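Long-range contacts in putative oxidoreductase with NAD(P)-binding Rossmann-fold domain (Clostridium difficile, PDB 3UUW), which is probably an NAD(P)-dependent oxidoreductase of the Gfo/Idh/MocA family, pairing a nucleotide-binding Rossmann fold with a second domain built on a mixed beta sheet: residues 232-236 against 245-249; 132-136 against 174-178; 222-226 against 238-242; 124-130 against 266-272. All coordinates share one frame; numbering follows the deposited sequence. Where two conformers were deposited one is given.

Contact 1 of 4, residues 232-236 against 245-249; sequences KGKIQ and EIEEG
Lys234 and Glu248 both swing CG anti to the backbone N (chi1 -167° and -173°), which lays their chains alongside each other. The lysine bends at CD, and its CE comes 3.7 Å from Glu248 OE2. Lys234 NZ stays 4.5 Å from the same Glu248 OE2, too far for a salt bridge, and is hydrogen-bonded instead to the carbonyl O of Asn138. Ile246 joins this face: its CG2 branch lies 4.0 Å from Lys234 CG, alongside the lysine chain. The backbones beneath form the antiparallel hairpin of strands 234-239 and 243-248. Ile235 and Glu247 form a hydrogen-bonded pair, with Ile235 N to Glu247 O at 3.0 Å and Glu247 N to Ile235 O at 2.8 Å, both nearly straight. Gln236 and Ile246 make the neighbouring non-hydrogen-bonded pair. On the opposite face of the sheet the CB atoms of Ile235 and Glu247 stand 4.1 Å apart. Past the last paired residues the strands are joined by a water, which donates to Gly233 O (2.7 Å) and accepts from Gly249 N. The second subunit packs on the Ile235 and Glu247 face, through its Ser220 and Thr222. Glu247 and Glu245 both form salt bridges with Arg237, and Glu245 has a further one with Lys239. The two glutamates thus share one guanidinium group, which probably offsets their mutual repulsion and helps keep both ionised, whereas the Lys234-Glu248 attraction is at most a loose electrostatic one.

Contact 2 of 4, residues 132-136 against 174-178; sequences YKEIK and TALWL. With GOL (glycerol), chain I.
Lys136 reaches across to Trp177 and Leu178 along nearly its whole length. Its CB meets the CD2 methyl of Leu178 at 3.8 Å, and CG passes the same methyl as the two chains run antiparallel past each other. With CG anti to the backbone N (chi1 -178°) and the next two torsions also extended, Lys136 CD arrives over one face of the Trp177 indole, 3.8 Å from the centroid of the six-membered ring and 22° off its normal, a CH-pi contact. Lys136 CE lies 3.4 Å from Trp177 O. The chain then bends, leaving Lys136 NZ 5.1 Å from the centroid of the Trp177 five-membered ring, at most a weak cation-pi attraction. The rim of the indole is lined by two more residues of helix 130-138: Tyr132 CB sits at the edge 4.0 Å from Trp177 CZ3, and Lys133 CG approaches CZ2 and CH2 near the ring plane. Trp177 NE1 gives a nearly straight hydrogen bond (3.2 Å) to glycerol O1, which lies in the indole plane; the glycerol is probably from the crystallisation liquor. Lys133 NZ bonds its O3 (2.9 Å), so the glycerol bridges the two helices. The Tyr132 ring meets Thr174 CG2 obliquely, and its OH is hydrogen-bonded to Glu225. The local axes of helices 130-138 and 160-179 lie 11.9 Å apart and 34° from parallel, and both helices pack on the mixed sheet: Tyr132, Ile135 and Leu178 touch Val227 of strand 224-231, Tyr132 and Ile135 reach Val238 of strand 234-239, and Leu178 rests on Ile147 of strand 142-150.

Contact 3 of 4, residues 222-226 against 238-242; sequences TKLEQ and VKNLN
Glu225 and Asn240 are joined by two hydrogen bonds where the hairpin of strands 224-231 and 234-239 opens out. Asn240 N gives a straight bond to Glu225 O (2.8 Å, 178°), while Glu225 N is taken by the side-chain OD1 of Asn240 at 3.0 Å, the donor lying nearly along the C=O axis. The asparagine amide thus stands in for a strand carbonyl after the backbone has turned off at positive phi. Water extends the pairing: one molecule donates to Lys223 O and accepts from Asn240 ND2 (3.0 Å), and another donates to Val238 O and, weakly, to Glu225 O (3.3 Å) while accepting from Leu241 N. Non-polar and mixed contacts flank this ladder. Gln226 and Lys239, the non-hydrogen-bonded pair, lie alongside with Gln226 OE1 3.4 Å from Lys239 CE; the ammonium is bound to Glu245. On the other face Leu241 CD1 packs 3.7 Å from Glu225 OE1. That carboxylate is held through OE2 by a salt bridge to Arg126 and a hydrogen bond with Tyr132 OH. The positive neighbour and the hydroxyl would probably stabilise Glu225 as an anion, although a leucine methyl lies against it.

Contact 4 of 4, residues 124-130 against 266-272; sequences FNRRFCP and QKGFEDI
Asn125 and Phe269 stack flat on each other where the loop that follows strand 120-122 of the Rossmann fold meets the junction of helices 263-267 and 269-281. The amide and ring planes are only 13° apart, with Asn125 CG 3.4 Å from Phe269 CZ, offset toward the rim, and Asn125 CB over the same face in a CH-pi contact. Asn125 CG sits between the backbone N and the carbonyl carbon (chi1 58°), the crowded position, and there ND2 bonds Lys267 O at 2.9 Å; that oxygen lies close to the amide plane, whereas the donor stands above the carbonyl plane, 39° out of it. Bond and stack together fix the amide's rotation. Phe269 in turn meets Tyr22 edge-to-face, joining helix 269-281 to helix 16-26. The second ring, Phe128, is crossed at about a right angle by Ile272: Ile272 CA stands over one face, 4.0 Å from the ring centroid, and Ile272 CG1 comes within 3.6 Å of Phe128 CD1. Phe128 and Ile272 also rest on Met121 of strand 120-122. The main chains come closest at Gly268, whose CA is 3.9 Å from Cys129 CA. Gly268 leaves one helix at positive phi and N-caps the next; it has no side chain, and its CA makes CA-H...O contacts with Asn125 O and Phe128 O. Pro130 CD closes on Gln266 O at the far end. A water beside it donates to both Phe128 O (2.6 Å) and Asp271 OD2, the carboxylate being salt-bridged to Lys265 through OD1.

Contacts 1 and 3 share strand 234-239 and are joined by the salt bridge from Lys239 NZ to Glu245 OE2 (3.1 Å), their centres about 18 Å apart in one sheet; both touch the second subunit. Contact 2 packs on that sheet, and Glu225 OE2 of contact 3 links it to contact 4: Tyr132 OH lies 2.6 Å and Arg126 NE 2.8 Å from this oxygen. Contacts 2 and 4, centres about 11 Å apart, also meet where Trp177 CZ2 lies 3.4 Å from Arg127 O, and the glycerol bridging contact 2 is hydrogen-bonded to that same carbonyl. Contact 4 thereby connects the Rossmann part to the sheet region, while contact 1 remains about 10 Å from it at the nearest atoms.

Contact 1 of 4, residues 232-236 against 245-249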
loop_
_atom_site.group_PDB
_atom_site.type_symbol
_atom_site.label_atom_id
_atom_site.label_comp_id
_atom_site.label_asym_id
_atom_site.label_seq_id
_atom_site.Cartn_x
_atom_site.Cartn_y
_atom_site.Cartn_z
ATOM N N LYS A 232 -11.571 16.060 12.833
ATOM C CA LYS A 232 -11.829 17.122 11.881
ATOM C C LYS A 232 -10.692 17.222 10.866
ATOM O O LYS A 232 -9.539 17.487 11.228
ATOM C CB LYS A 232 -12.008 18.453 12.601
ATOM C CG LYS A 232 -12.232 19.606 11.639
ATOM C CD LYS A 232 -12.362 20.921 12.374
ATOM C CE LYS A 232 -13.792 21.237 12.683
ATOM N NZ LYS A 232 -14.486 21.690 11.445
ATOM N N GLY A 233 -11.019 16.982 9.608
ATOM C CA GLY A 233 -10.066 17.085 8.506
ATOM C C GLY A 233 -9.003 16.020 8.422
ATOM O O GLY A 233 -8.066 16.148 7.653
ATOM N N LYS A 234 -9.155 14.922 9.146
ATOM C CA LYS A 234 -8.070 13.973 9.243
ATOM C C LYS A 234 -8.508 12.562 9.600
ATOM O O LYS A 234 -9.466 12.365 10.354
ATOM C CB LYS A 234 -7.112 14.474 10.341
ATOM C CG LYS A 234 -5.792 13.819 10.387
ATOM C CD LYS A 234 -4.968 14.258 11.613
ATOM C CE LYS A 234 -4.843 15.735 11.778
ATOM N NZ LYS A 234 -3.928 15.989 12.944
ATOM N N ILE A 235 -7.818 11.579 9.035
ATOM C CA ILE A 235 -7.920 10.198 9.517
ATOM C C ILE A 235 -6.493 9.818 9.901
ATOM O O ILE A 235 -5.549 10.100 9.150
ATOM C CB ILE A 235 -8.416 9.195 8.490
ATOM C CG1 ILE A 235 -9.794 9.598 7.934
ATOM C CG2 ILE A 235 -8.497 7.827 9.132
ATOM C CD1 ILE A 235 -10.326 8.689 6.821
ATOM N N GLN A 236 -6.325 9.238 11.083
ATOM C CA GLN A 236 -5.027 8.697 11.481
ATOM C C GLN A 236 -5.202 7.203 11.751
ATOM O O GLN A 236 -6.175 6.793 12.378
ATOM C CB GLN A 236 -4.491 9.334 12.751
ATOM C CG GLN A 236 -4.263 10.851 12.729
ATOM C CD GLN A 236 -4.312 11.476 14.139
ATOM O OE1 GLN A 236 -5.376 11.628 14.721
ATOM N NE2 GLN A 236 -3.172 11.857 14.647
ATOM N N GLU A 245 -0.391 5.908 9.323
ATOM C CA GLU A 245 -0.993 6.490 8.126
ATOM C C GLU A 245 -1.796 7.715 8.498
ATOM O O GLU A 245 -2.505 7.706 9.507
ATOM C CB GLU A 245 -1.939 5.507 7.446
ATOM C CG GLU A 245 -1.299 4.222 6.993
ATOM C CD GLU A 245 -2.263 3.284 6.292
ATOM O OE1 GLU A 245 -3.491 3.513 6.341
ATOM O OE2 GLU A 245 -1.783 2.307 5.692
ATOM N N ILE A 246 -1.712 8.752 7.673
ATOM C CA ILE A 246 -2.493 9.949 7.866
ATOM C C ILE A 246 -3.152 10.323 6.552
ATOM O O ILE A 246 -2.475 10.447 5.532
ATOM C CB ILE A 246 -1.654 11.135 8.339
ATOM C CG1 ILE A 246 -0.912 10.803 9.621
ATOM C CG2 ILE A 246 -2.539 12.381 8.564
ATOM C CD1 ILE A 246 0.072 11.870 10.071
ATOM N N GLU A 247 -4.471 10.482 6.585
ATOM C CA GLU A 247 -5.217 10.951 5.420
ATOM C C GLU A 247 -5.627 12.372 5.726
ATOM O O GLU A 247 -6.349 12.637 6.688
ATOM C CB GLU A 247 -6.383 10.034 5.068
ATOM C CG GLU A 247 -5.942 8.582 4.965
ATOM C CD GLU A 247 -6.630 7.761 3.888
ATOM O OE1 GLU A 247 -6.815 8.276 2.762
ATOM O OE2 GLU A 247 -6.919 6.568 4.155
ATOM N N GLU A 248 -5.161 13.286 4.900
ATOM C CA GLU A 248 -5.395 14.702 5.110
ATOM C C GLU A 248 -5.220 15.401 3.785
ATOM O O GLU A 248 -4.338 15.054 3.023
ATOM C CB GLU A 248 -4.371 15.182 6.122
ATOM C CG GLU A 248 -4.504 16.552 6.634
ATOM C CD GLU A 248 -3.540 16.778 7.829
ATOM O OE1 GLU A 248 -2.424 16.221 7.825
ATOM O OE2 GLU A 248 -3.900 17.536 8.744
ATOM N N GLY A 249 -6.073 16.369 3.499
ATOM C CA GLY A 249 -6.000 17.111 2.228
ATOM C C GLY A 249 -6.100 16.290 0.954
ATOM O O GLY A 249 -5.554 16.680 -0.094
HETATM O O HOH W 1 -7.870 17.644 5.428
#

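Contact 2 of 4, residues 132-136 against 174-178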
loop_
_atom_site.group_PDB
_atom_site.type_symbol
_atom_site.label_atom_id
_atom_site.label_comp_id
_atom_site.label_asym_id
_atom_site.label_seq_id
_atom_site.Cartn_x
_atom_site.Cartn_y
_atom_site.Cartn_z
ATOM N N TYR A 132 1.109 5.102 18.748
ATOM C CA TYR A 132 -0.184 5.359 19.382
ATOM C C TYR A 132 -0.149 6.693 20.130
ATOM O O TYR A 132 -1.120 7.459 20.106
ATOM C CB TYR A 132 -0.570 4.267 20.362
ATOM C CG TYR A 132 -1.074 2.946 19.765
ATOM C CD1 TYR A 132 -1.215 2.754 18.403
ATOM C CD2 TYR A 132 -1.505 1.921 20.604
ATOM C CE1 TYR A 132 -1.728 1.564 17.886
ATOM C CE2 TYR A 132 -2.005 0.730 20.093
ATOM C CZ TYR A 132 -2.119 0.557 18.733
ATOM O OH TYR A 132 -2.634 -0.621 18.242
ATOM N N LYS A 133 0.954 6.952 20.823
ATOM C CA LYS A 133 1.103 8.230 21.496
ATOM C C LYS A 133 1.064 9.382 20.485
ATOM O O LYS A 133 0.490 10.454 20.768
ATOM C CB LYS A 133 2.371 8.283 22.347
ATOM C CG LYS A 133 2.268 7.423 23.594
ATOM C CD LYS A 133 3.517 7.446 24.506
ATOM C CE LYS A 133 4.006 8.848 24.856
ATOM N NZ LYS A 133 3.009 9.599 25.667
ATOM N N GLU A 134 1.723 9.201 19.352
ATOM C CA GLU A 134 1.752 10.251 18.334
ATOM C C GLU A 134 0.355 10.582 17.833
ATOM O O GLU A 134 -0.023 11.753 17.804
ATOM C CB GLU A 134 2.666 9.880 17.185
ATOM C CG GLU A 134 2.829 11.000 16.177
ATOM C CD GLU A 134 4.000 10.802 15.236
ATOM O OE1 GLU A 134 4.676 9.757 15.311
ATOM O OE2 GLU A 134 4.233 11.711 14.409
ATOM N N ILE A 135 -0.442 9.579 17.483
ATOM C CA ILE A 135 -1.762 9.876 16.933
ATOM C C ILE A 135 -2.664 10.444 18.007
ATOM O O ILE A 135 -3.456 11.323 17.726
ATOM C CB ILE A 135 -2.421 8.679 16.154
ATOM C CG1 ILE A 135 -2.693 7.471 17.052
ATOM C CG2 ILE A 135 -1.533 8.282 14.967
ATOM C CD1 ILE A 135 -3.591 6.376 16.368
ATOM N N LYS A 136 -2.493 9.997 19.257
ATOM C CA LYS A 136 -3.289 10.533 20.351
ATOM C C LYS A 136 -2.960 12.007 20.543
ATOM O O LYS A 136 -3.853 12.840 20.705
ATOM C CB LYS A 136 -2.996 9.793 21.647
ATOM C CG LYS A 136 -3.810 10.252 22.856
ATOM C CD LYS A 136 -3.372 9.472 24.105
ATOM C CE LYS A 136 -4.155 9.850 25.347
ATOM N NZ LYS A 136 -3.731 11.192 25.846
ATOM N N THR A 174 -6.816 0.361 25.672
ATOM C CA THR A 174 -6.383 1.377 24.704
ATOM C C THR A 174 -7.541 2.344 24.408
ATOM O O THR A 174 -7.351 3.563 24.329
ATOM C CB THR A 174 -5.838 0.731 23.445
ATOM O OG1 THR A 174 -4.766 -0.153 23.789
ATOM C CG2 THR A 174 -5.360 1.795 22.455
ATOM N N ALA A 175 -8.748 1.793 24.276
ATOM C CA ALA A 175 -9.948 2.586 24.063
ATOM C C ALA A 175 -10.155 3.616 25.181
ATOM O O ALA A 175 -10.406 4.785 24.905
ATOM C CB ALA A 175 -11.175 1.681 23.935
ATOM N N LEU A 176 -10.064 3.170 26.430
ATOM C CA LEU A 176 -10.334 4.028 27.558
ATOM C C LEU A 176 -9.241 5.101 27.679
ATOM O O LEU A 176 -9.529 6.245 28.041
ATOM C CB LEU A 176 -10.486 3.210 28.847
ATOM C CG LEU A 176 -11.674 2.221 28.899
ATOM C CD1 LEU A 176 -11.672 1.510 30.224
ATOM C CD2 LEU A 176 -12.994 2.921 28.668
ATOM N N TRP A 177 -7.998 4.733 27.347
ATOM C CA TRP A 177 -6.870 5.667 27.381
ATOM C C TRP A 177 -7.030 6.742 26.318
ATOM O O TRP A 177 -6.735 7.913 26.565
ATOM C CB TRP A 177 -5.566 4.877 27.218
ATOM C CG TRP A 177 -4.333 5.657 26.978
ATOM C CD1 TRP A 177 -3.646 6.436 27.867
ATOM C CD2 TRP A 177 -3.566 5.637 25.786
ATOM N NE1 TRP A 177 -2.511 6.930 27.280
ATOM C CE2 TRP A 177 -2.434 6.449 26.003
ATOM C CE3 TRP A 177 -3.721 5.005 24.558
ATOM C CZ2 TRP A 177 -1.474 6.661 25.022
ATOM C CZ3 TRP A 177 -2.771 5.222 23.580
ATOM C CH2 TRP A 177 -1.659 6.047 23.830
ATOM N N LEU A 178 -7.533 6.349 25.148
ATOM C CA LEU A 178 -7.823 7.308 24.071
ATOM C C LEU A 178 -9.073 8.139 24.337
ATOM O O LEU A 178 -9.130 9.315 23.943
ATOM C CB LEU A 178 -7.981 6.592 22.731
ATOM C CG LEU A 178 -6.715 6.037 22.111
ATOM C CD1 LEU A 178 -7.074 5.127 20.913
ATOM C CD2 LEU A 178 -5.726 7.161 21.697
HETATM C C1 GOL I . 0.718 8.971 29.289
HETATM O O1 GOL I . -0.666 8.777 29.057
HETATM C C2 GOL I . 1.484 8.067 28.342
HETATM O O2 GOL I . 0.747 6.889 28.200
HETATM C C3 GOL I . 2.883 7.720 28.837
HETATM O O3 GOL I . 3.858 8.474 28.164
#

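Contact 3 of 4, residues 222-226 against 238-242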
loop_
_atom_site.group_PDB
_atom_site.type_symbol
_atom_site.label_atom_id
_atom_site.label_comp_id
_atom_site.label_asym_id
_atom_site.label_seq_id
_atom_site.Cartn_x
_atom_site.Cartn_y
_atom_site.Cartn_z
ATOM N N THR A 222 -5.859 -13.077 9.202
ATOM C CA THR A 222 -4.523 -12.617 9.490
ATOM C C THR A 222 -4.466 -12.116 10.918
ATOM O O THR A 222 -5.505 -11.901 11.575
ATOM C CB THR A 222 -4.125 -11.474 8.510
ATOM O OG1 THR A 222 -2.699 -11.351 8.425
ATOM C CG2 THR A 222 -4.773 -10.162 8.886
ATOM N N LYS A 223 -3.249 -11.946 11.413
ATOM C CA LYS A 223 -3.041 -11.297 12.687
ATOM C C LYS A 223 -2.851 -9.818 12.379
ATOM O O LYS A 223 -1.887 -9.441 11.703
ATOM C CB LYS A 223 -1.816 -11.886 13.367
ATOM C CG LYS A 223 -1.512 -11.268 14.710
ATOM C CD LYS A 223 -0.316 -11.980 15.352
ATOM C CE LYS A 223 0.271 -11.165 16.493
ATOM N NZ LYS A 223 -0.726 -10.943 17.575
ATOM N N LEU A 224 -3.803 -9.014 12.846
ATOM C CA LEU A 224 -3.853 -7.568 12.607
ATOM C C LEU A 224 -4.159 -6.837 13.915
ATOM O O LEU A 224 -4.817 -7.376 14.792
ATOM C CB LEU A 224 -4.986 -7.285 11.592
ATOM C CG LEU A 224 -5.454 -5.867 11.260
ATOM C CD1 LEU A 224 -4.290 -4.989 10.783
ATOM C CD2 LEU A 224 -6.567 -5.923 10.200
ATOM N N GLU A 225 -3.620 -5.639 14.075
ATOM C CA GLU A 225 -4.108 -4.731 15.097
ATOM C C GLU A 225 -4.179 -3.397 14.401
ATOM O O GLU A 225 -3.324 -3.073 13.591
ATOM C CB GLU A 225 -3.201 -4.677 16.325
ATOM C CG GLU A 225 -3.692 -3.711 17.403
ATOM C CD GLU A 225 -3.005 -3.894 18.736
ATOM O OE1 GLU A 225 -2.524 -5.015 19.014
ATOM O OE2 GLU A 225 -2.952 -2.904 19.504
ATOM N N GLN A 226 -5.229 -2.628 14.685
ATOM C CA GLN A 226 -5.328 -1.302 14.124
ATOM C C GLN A 226 -6.093 -0.369 15.034
ATOM O O GLN A 226 -7.103 -0.763 15.600
ATOM C CB GLN A 226 -6.055 -1.347 12.771
ATOM C CG GLN A 226 -6.139 0.010 12.107
ATOM C CD GLN A 226 -6.804 -0.070 10.758
ATOM O OE1 GLN A 226 -6.193 -0.469 9.782
ATOM N NE2 GLN A 226 -8.062 0.316 10.707
ATOM N N VAL A 238 -2.877 3.557 12.951
ATOM C CA VAL A 238 -1.628 2.871 13.253
ATOM C C VAL A 238 -1.927 1.387 13.092
ATOM O O VAL A 238 -2.857 0.876 13.706
ATOM C CB VAL A 238 -1.068 3.175 14.648
ATOM C CG1 VAL A 238 0.168 2.321 14.920
ATOM C CG2 VAL A 238 -0.696 4.621 14.749
ATOM N N LYS A 239 -1.156 0.716 12.239
ATOM C CA LYS A 239 -1.344 -0.681 11.946
ATOM C C LYS A 239 -0.212 -1.499 12.536
ATOM O O LYS A 239 0.967 -1.177 12.347
ATOM C CB LYS A 239 -1.378 -0.910 10.427
ATOM C CG LYS A 239 -2.535 -0.234 9.737
ATOM C CD LYS A 239 -2.479 -0.510 8.222
ATOM C CE LYS A 239 -3.677 0.074 7.489
ATOM N NZ LYS A 239 -3.560 -0.203 6.034
ATOM N N ASN A 240 -0.587 -2.558 13.236
ATOM C CA ASN A 240 0.367 -3.491 13.868
ATOM C C ASN A 240 1.425 -2.789 14.725
ATOM O O ASN A 240 2.594 -3.232 14.809
ATOM C CB ASN A 240 1.017 -4.378 12.798
ATOM C CG ASN A 240 0.009 -5.270 12.097
ATOM O OD1 ASN A 240 -1.008 -5.647 12.671
ATOM N ND2 ASN A 240 0.330 -5.674 10.886
ATOM N N LEU A 241 1.002 -1.690 15.344
ATOM C CA LEU A 241 1.825 -0.853 16.226
ATOM C C LEU A 241 3.028 -0.206 15.570
ATOM O O LEU A 241 3.817 0.468 16.268
ATOM C CB LEU A 241 2.279 -1.639 17.478
ATOM C CG LEU A 241 1.179 -2.176 18.376
ATOM C CD1 LEU A 241 0.597 -3.421 17.828
ATOM C CD2 LEU A 241 1.715 -2.435 19.817
ATOM N N ASN A 242 3.194 -0.347 14.250
ATOM C CA ASN A 242 4.448 0.076 13.658
ATOM C C ASN A 242 4.429 0.755 12.299
ATOM O O ASN A 242 5.490 1.054 11.730
ATOM C CB ASN A 242 5.455 -1.078 13.689
ATOM C CG ASN A 242 5.110 -2.188 12.724
ATOM O OD1 ASN A 242 4.172 -2.075 11.941
ATOM N ND2 ASN A 242 5.893 -3.274 12.758
HETATM O O HOH W 2 -1.159 -7.947 9.601
HETATM O O HOH W 3 -1.811 -0.975 15.633
#

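Contact 4 of 4, residues 124-130 against 266-272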
loop_
_atom_site.group_PDB
_atom_site.type_symbol
_atom_site.label_atom_id
_atom_site.label_comp_id
_atom_site.label_asym_id
_atom_site.label_seq_id
_atom_site.Cartn_x
_atom_site.Cartn_y
_atom_site.Cartn_z
ATOM N N PHE A 124 0.386 -2.276 30.565
ATOM C CA PHE A 124 -0.404 -1.908 29.388
ATOM C C PHE A 124 0.531 -1.203 28.425
ATOM O O PHE A 124 0.536 0.026 28.307
ATOM C CB PHE A 124 -1.635 -1.065 29.770
ATOM C CG PHE A 124 -2.698 -1.849 30.486
ATOM C CD1 PHE A 124 -3.385 -2.868 29.830
ATOM C CD2 PHE A 124 -3.038 -1.560 31.792
ATOM C CE1 PHE A 124 -4.331 -3.586 30.479
ATOM C CE2 PHE A 124 -4.000 -2.286 32.434
ATOM C CZ PHE A 124 -4.650 -3.292 31.773
ATOM N N ASN A 125 1.341 -2.002 27.724
ATOM C CA ASN A 125 2.369 -1.455 26.843
ATOM C C ASN A 125 1.864 -0.508 25.758
ATOM O O ASN A 125 2.580 0.411 25.348
ATOM C CB ASN A 125 3.215 -2.573 26.219
ATOM C CG ASN A 125 2.378 -3.547 25.453
ATOM O OD1 ASN A 125 1.611 -4.305 26.054
ATOM N ND2 ASN A 125 2.466 -3.504 24.118
ATOM N N ARG A 126 0.629 -0.711 25.301
ATOM C CA ARG A 126 0.090 0.110 24.225
ATOM C C ARG A 126 0.011 1.597 24.598
ATOM O O ARG A 126 0.123 2.448 23.728
ATOM C CB ARG A 126 -1.241 -0.469 23.740
ATOM C CG ARG A 126 -1.064 -1.729 22.976
ATOM C CD ARG A 126 -2.332 -2.525 22.894
ATOM N NE ARG A 126 -2.121 -3.686 22.053
ATOM C CZ ARG A 126 -1.406 -4.743 22.401
ATOM N NH1 ARG A 126 -0.861 -4.839 23.610
ATOM N NH2 ARG A 126 -1.247 -5.739 21.527
ATOM N N ARG A 127 -0.129 1.910 25.893
ATOM C CA ARG A 127 -0.115 3.306 26.344
ATOM C C ARG A 127 1.242 3.989 26.117
ATOM O O ARG A 127 1.358 5.225 26.202
ATOM C CB ARG A 127 -0.506 3.403 27.807
ATOM C CG ARG A 127 -1.856 2.847 28.154
ATOM C CD ARG A 127 -2.264 3.391 29.505
ATOM N NE ARG A 127 -3.399 2.710 30.108
ATOM C CZ ARG A 127 -4.018 3.131 31.211
ATOM N NH1 ARG A 127 -3.682 4.281 31.783
ATOM N NH2 ARG A 127 -5.020 2.426 31.718
ATOM N N PHE A 128 2.272 3.182 25.841
ATOM C CA PHE A 128 3.622 3.662 25.586
ATOM C C PHE A 128 4.100 3.371 24.164
ATOM O O PHE A 128 5.262 3.630 23.820
ATOM C CB PHE A 128 4.600 3.055 26.607
ATOM C CG PHE A 128 4.431 3.597 27.985
ATOM C CD1 PHE A 128 3.408 3.146 28.794
ATOM C CD2 PHE A 128 5.262 4.590 28.465
ATOM C CE1 PHE A 128 3.232 3.650 30.050
ATOM C CE2 PHE A 128 5.086 5.097 29.730
ATOM C CZ PHE A 128 4.068 4.625 30.517
ATOM N N CYS A 129 3.211 2.807 23.344
ATOM C CA CYS A 129 3.513 2.549 21.945
ATOM C C CYS A 129 3.783 3.916 21.291
ATOM O O CYS A 129 2.928 4.777 21.277
ATOM C CB CYS A 129 2.349 1.801 21.295
ATOM S SG CYS A 129 2.424 1.723 19.495
ATOM N N PRO A 130 4.975 4.108 20.737
ATOM C CA PRO A 130 5.289 5.450 20.225
ATOM C C PRO A 130 4.289 5.969 19.182
ATOM O O PRO A 130 3.897 7.128 19.265
ATOM C CB PRO A 130 6.679 5.271 19.627
ATOM C CG PRO A 130 7.294 4.235 20.520
ATOM C CD PRO A 130 6.185 3.261 20.794
ATOM N N GLN A 266 9.007 -0.397 19.368
ATOM C CA GLN A 266 7.790 -0.195 18.574
ATOM C C GLN A 266 6.533 -0.463 19.367
ATOM O O GLN A 266 5.588 0.295 19.267
ATOM C CB GLN A 266 7.743 -1.114 17.355
ATOM C CG GLN A 266 8.817 -0.910 16.316
ATOM C CD GLN A 266 8.788 -2.017 15.266
ATOM O OE1 GLN A 266 7.804 -2.726 15.130
ATOM N NE2 GLN A 266 9.923 -2.225 14.584
ATOM N N LYS A 267 6.517 -1.557 20.130
ATOM C CA LYS A 267 5.289 -1.997 20.792
ATOM C C LYS A 267 5.046 -1.309 22.120
ATOM O O LYS A 267 3.958 -1.433 22.681
ATOM C CB LYS A 267 5.314 -3.494 20.987
ATOM C CG LYS A 267 5.379 -4.298 19.681
ATOM C CD LYS A 267 5.638 -5.744 19.997
ATOM C CE LYS A 267 6.017 -6.599 18.797
ATOM N NZ LYS A 267 5.015 -6.510 17.679
ATOM N N GLY A 268 6.023 -0.549 22.618
ATOM C CA GLY A 268 5.850 0.162 23.883
ATOM C C GLY A 268 6.478 -0.524 25.095
ATOM O O GLY A 268 6.505 0.041 26.182
ATOM N N PHE A 269 6.982 -1.741 24.920
ATOM C CA PHE A 269 7.585 -2.469 26.041
ATOM C C PHE A 269 8.844 -1.773 26.554
ATOM O O PHE A 269 9.109 -1.771 27.753
ATOM C CB PHE A 269 7.906 -3.908 25.663
ATOM C CG PHE A 269 6.698 -4.760 25.480
ATOM C CD1 PHE A 269 5.971 -5.186 26.594
ATOM C CD2 PHE A 269 6.244 -5.107 24.220
ATOM C CE1 PHE A 269 4.857 -5.970 26.450
ATOM C CE2 PHE A 269 5.113 -5.886 24.053
ATOM C CZ PHE A 269 4.401 -6.324 25.166
ATOM N N GLU A 270 9.645 -1.218 25.648
ATOM C CA GLU A 270 10.852 -0.542 26.055
ATOM C C GLU A 270 10.549 0.690 26.906
ATOM O O GLU A 270 11.102 0.859 28.006
ATOM C CB GLU A 270 11.732 -0.203 24.819
ATOM C CG GLU A 270 12.999 0.500 25.168
ATOM C CD GLU A 270 14.006 0.550 24.027
ATOM O OE1 GLU A 270 14.828 1.472 24.020
ATOM O OE2 GLU A 270 14.000 -0.346 23.172
ATOM N N ASP A 271 9.626 1.515 26.453
ATOM C CA ASP A 271 9.352 2.743 27.172
ATOM C C ASP A 271 8.598 2.494 28.479
ATOM O O ASP A 271 8.874 3.167 29.480
ATOM C CB ASP A 271 8.660 3.737 26.278
ATOM C CG ASP A 271 9.594 4.251 25.177
ATOM O OD1 ASP A 271 10.823 4.383 25.444
ATOM O OD2 ASP A 271 9.114 4.493 24.062
ATOM N N ILE A 272 7.699 1.513 28.488
ATOM C CA ILE A 272 6.941 1.257 29.716
ATOM C C ILE A 272 7.877 0.713 30.801
ATOM O O ILE A 272 7.767 1.085 31.968
ATOM C CB ILE A 272 5.714 0.337 29.514
ATOM C CG1 ILE A 272 4.771 0.476 30.717
ATOM C CG2 ILE A 272 6.105 -1.159 29.258
ATOM C CD1 ILE A 272 3.448 -0.252 30.534
HETATM O O HOH W 4 6.734 5.778 24.060
#